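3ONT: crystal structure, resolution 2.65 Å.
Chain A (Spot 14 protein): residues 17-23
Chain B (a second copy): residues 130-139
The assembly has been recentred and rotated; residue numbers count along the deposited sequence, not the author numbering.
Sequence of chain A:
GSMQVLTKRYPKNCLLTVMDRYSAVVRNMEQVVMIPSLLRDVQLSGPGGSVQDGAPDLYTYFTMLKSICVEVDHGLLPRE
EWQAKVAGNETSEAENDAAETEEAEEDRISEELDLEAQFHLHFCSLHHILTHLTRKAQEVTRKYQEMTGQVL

Chain A (17-23) TVMDRYS
Chain B 130-139: LTHLTRKAQE

How do the two stretches lie against each other? Both are helical throughout, each a segment of a longer helix, with phi near -60° and psi mostly near -45°; D20(A), at -87/-8, departs most from this. Successive turns are tied by i-to-i+4 backbone bonds such as Y22(A) N to V18(A) O, 3.0 Å, and T134(B) N to L130(B) O, 2.8 Å. The helices run in nearly the same direction, their axes crossing at 19° and approaching to 9.3 Å. V18(A) CA lies 6.7 Å from T131(B) CA, and one turn later Y22(A) CA comes to 5.0 Å from T134(B) CA. Together the stretches bury 455 Å².

What does Y22(A) do at the point of closest backbone approach? It gives up 104 Å², more than any other residue here, by pointing its CA-to-CB bond toward chain B and extending its ring with chi1 t (178°) and chi2 77°. L130(B) CD2 sits over one face of the ring, 4.3 Å from Y22(A) CD2, while T134(B) OG1 approaches the edge, near the ring plane, at 3.3 Å from Y22(A) CD1. L133(B) CB packs 3.6 Å from Y22(A) CE1. A tyrosine suits this place because its flat, largely apolar ring can fill the space beside three residues of the facing helix, and its OH is satisfied by a hydrogen bond elsewhere in the structure.

Why does L130(B) suit the start of its stretch? With chi1 m and chi2 t, it is buried and points toward chain A, where it meets three side chains and loses 83 Å². L130(B) CB lies 3.6 Å from V18(A) CG1, and L130(B) CD1 lies 3.5 Å from CG of selenomethionine M19(A). The CA-to-CB bond of M19(A) points away from chain B, yet its side chain, m at chi1, t at chi2 and p at chi3, still makes this contact. V18(A) points toward chain B with chi1 at 148°, between wells. V18(A) and L130(B) suit this place because their branched apolar chains pack against each other. V18(A) CG2 also reaches 3.8 Å from T131(B) OG1, a hydroxyl hydrogen-bonded elsewhere in the structure.

How can a polar threonine be buried beside the tyrosine? T134(B), with chi1 m and 69 Å² covered, turns its hydroxyl back to its own helix: T134(B) OG1 donates to L130(B) O at 2.6 Å. That bond satisfies the hydroxyl while the residue, whose CA-to-CB bond points sideways, fits where the backbones are close. T134(B) CG2 lies over one face of the R21(A) guanidinium, 3.6 Å from R21(A) NH1. R21(A) starts sideways, but its long side chain, with chi1 to chi3 at -142°, -146° and 149°, brings its end nearer, and R21(A) NH2 comes within 3.5 Å of Q138(B) OE1. Q138(B), m at chi1 and t at chi2, also starts sideways, and its end comes nearer chain A. No clear hydrogen bond crosses between the stretches; the contact is made of apolar packing between V18(A), M19(A), Y22(A), L130(B) and L133(B), with T134(B), R21(A) and Q138(B) adding mixed contacts.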

# COMPACT_ATOMS: atom_id res chain seq x y z
N THR A 17 -5.07 4.48 -8.76
CA THR A 17 -6.21 5.27 -9.21
C THR A 17 -7.05 5.62 -8.01
O THR A 17 -7.46 6.76 -7.84
CB THR A 17 -7.01 4.53 -10.29
OG1 THR A 17 -6.31 4.63 -11.53
CG2 THR A 17 -8.38 5.14 -10.49
N VAL A 18 -7.29 4.63 -7.16
CA VAL A 18 -7.98 4.79 -5.90
C VAL A 18 -7.35 5.89 -5.02
O VAL A 18 -8.08 6.73 -4.45
CB VAL A 18 -8.07 3.41 -5.16
CG1 VAL A 18 -8.04 3.57 -3.66
CG2 VAL A 18 -9.32 2.67 -5.59
N MSE A 19 -6.02 5.91 -4.94
CA MSE A 19 -5.30 6.94 -4.21
C MSE A 19 -5.65 8.36 -4.64
O MSE A 19 -6.00 9.19 -3.78
CB MSE A 19 -3.80 6.74 -4.25
CG MSE A 19 -3.33 5.91 -3.11
SE MSE A 19 -1.52 5.23 -3.29
CE MSE A 19 -0.43 6.75 -2.70
N ASP A 20 -5.59 8.67 -5.92
CA ASP A 20 -5.90 10.06 -6.22
C ASP A 20 -7.38 10.40 -6.43
O ASP A 20 -7.72 11.57 -6.47
CB ASP A 20 -4.91 10.75 -7.18
CG ASP A 20 -4.94 10.19 -8.56
OD1 ASP A 20 -6.02 10.21 -9.20
OD2 ASP A 20 -3.85 9.77 -9.03
N ARG A 21 -8.24 9.38 -6.50
CA ARG A 21 -9.68 9.61 -6.35
C ARG A 21 -9.94 10.07 -4.91
O ARG A 21 -10.67 11.04 -4.66
CB ARG A 21 -10.47 8.36 -6.65
CG ARG A 21 -11.74 8.65 -7.38
CD ARG A 21 -12.88 7.71 -7.00
NE ARG A 21 -14.18 8.40 -7.12
CZ ARG A 21 -15.31 8.03 -6.50
NH1 ARG A 21 -15.33 6.96 -5.72
NH2 ARG A 21 -16.42 8.75 -6.67
N TYR A 22 -9.30 9.39 -3.96
CA TYR A 22 -9.40 9.76 -2.57
C TYR A 22 -8.89 11.17 -2.34
O TYR A 22 -9.58 12.00 -1.72
CB TYR A 22 -8.63 8.79 -1.70
CG TYR A 22 -8.67 9.17 -0.24
CD1 TYR A 22 -9.80 8.92 0.53
CD2 TYR A 22 -7.58 9.78 0.36
CE1 TYR A 22 -9.85 9.28 1.86
CE2 TYR A 22 -7.61 10.12 1.70
CZ TYR A 22 -8.76 9.87 2.44
OH TYR A 22 -8.80 10.24 3.76
N SER A 23 -7.70 11.45 -2.87
CA SER A 23 -7.09 12.76 -2.74
C SER A 23 -7.97 13.85 -3.36
O SER A 23 -8.01 14.97 -2.84
CB SER A 23 -5.72 12.76 -3.40
OG SER A 23 -5.11 14.02 -3.26
N LEU B 130 -8.98 3.05 1.59
CA LEU B 130 -9.16 4.27 0.79
C LEU B 130 -10.52 4.31 0.07
O LEU B 130 -11.13 5.37 -0.06
CB LEU B 130 -8.02 4.45 -0.21
CG LEU B 130 -6.60 4.60 0.36
CD1 LEU B 130 -5.61 4.81 -0.73
CD2 LEU B 130 -6.53 5.76 1.32
N THR B 131 -11.00 3.15 -0.38
CA THR B 131 -12.29 3.07 -1.06
C THR B 131 -13.42 3.40 -0.09
O THR B 131 -14.33 4.17 -0.41
CB THR B 131 -12.50 1.66 -1.66
OG1 THR B 131 -11.83 1.61 -2.93
CG2 THR B 131 -13.98 1.34 -1.86
N HIS B 132 -13.35 2.80 1.09
CA HIS B 132 -14.30 3.07 2.15
C HIS B 132 -14.27 4.58 2.50
O HIS B 132 -15.30 5.25 2.45
CB HIS B 132 -13.97 2.20 3.36
CG HIS B 132 -14.84 2.44 4.55
ND1 HIS B 132 -16.19 2.14 4.55
CD2 HIS B 132 -14.56 2.95 5.77
CE1 HIS B 132 -16.71 2.47 5.72
NE2 HIS B 132 -15.74 2.96 6.48
N LEU B 133 -13.08 5.11 2.79
CA LEU B 133 -12.92 6.48 3.22
C LEU B 133 -13.29 7.52 2.15
O LEU B 133 -13.79 8.61 2.48
CB LEU B 133 -11.51 6.72 3.74
CG LEU B 133 -11.14 5.99 5.04
CD1 LEU B 133 -9.74 6.39 5.46
CD2 LEU B 133 -12.13 6.23 6.17
N THR B 134 -13.05 7.19 0.88
CA THR B 134 -13.49 7.99 -0.24
C THR B 134 -15.00 8.18 -0.19
O THR B 134 -15.49 9.30 -0.37
CB THR B 134 -13.06 7.36 -1.61
OG1 THR B 134 -11.63 7.34 -1.70
CG2 THR B 134 -13.62 8.15 -2.79
N ARG B 135 -15.74 7.11 0.07
CA ARG B 135 -17.19 7.20 0.23
C ARG B 135 -17.56 8.05 1.45
O ARG B 135 -18.48 8.85 1.39
CB ARG B 135 -17.82 5.81 0.35
CG ARG B 135 -19.28 5.76 -0.07
CD ARG B 135 -20.19 5.07 0.96
NE ARG B 135 -19.60 3.86 1.55
CZ ARG B 135 -19.86 3.40 2.78
NH1 ARG B 135 -20.71 4.06 3.58
NH2 ARG B 135 -19.27 2.30 3.22
N LYS B 136 -16.83 7.88 2.55
CA LYS B 136 -17.16 8.57 3.80
C LYS B 136 -16.88 10.08 3.70
O LYS B 136 -17.73 10.89 4.06
CB LYS B 136 -16.43 7.96 4.99
CG LYS B 136 -16.53 6.44 5.04
CD LYS B 136 -17.41 5.95 6.17
CE LYS B 136 -18.87 6.18 5.89
NZ LYS B 136 -19.62 6.34 7.17
N ALA B 137 -15.72 10.45 3.16
CA ALA B 137 -15.43 11.83 2.79
C ALA B 137 -16.54 12.45 1.92
O ALA B 137 -16.93 13.60 2.14
CB ALA B 137 -14.08 11.94 2.10
N GLN B 138 -17.08 11.70 0.96
CA GLN B 138 -18.21 12.26 0.20
C GLN B 138 -19.41 12.54 1.10
O GLN B 138 -20.10 13.55 0.92
CB GLN B 138 -18.64 11.36 -0.95
CG GLN B 138 -17.64 11.24 -2.05
CD GLN B 138 -18.05 10.18 -3.09
OE1 GLN B 138 -18.24 10.49 -4.27
NE2 GLN B 138 -18.21 8.93 -2.64
N GLU B 139 -19.64 11.66 2.08
CA GLU B 139 -20.76 11.81 3.00
C GLU B 139 -20.55 13.00 3.94
O GLU B 139 -21.52 13.69 4.28
CB GLU B 139 -21.02 10.52 3.77
CG GLU B 139 -21.81 9.48 2.95
CD GLU B 139 -21.75 8.06 3.53
OE1 GLU B 139 -21.19 7.86 4.64
OE2 GLU B 139 -22.25 7.13 2.85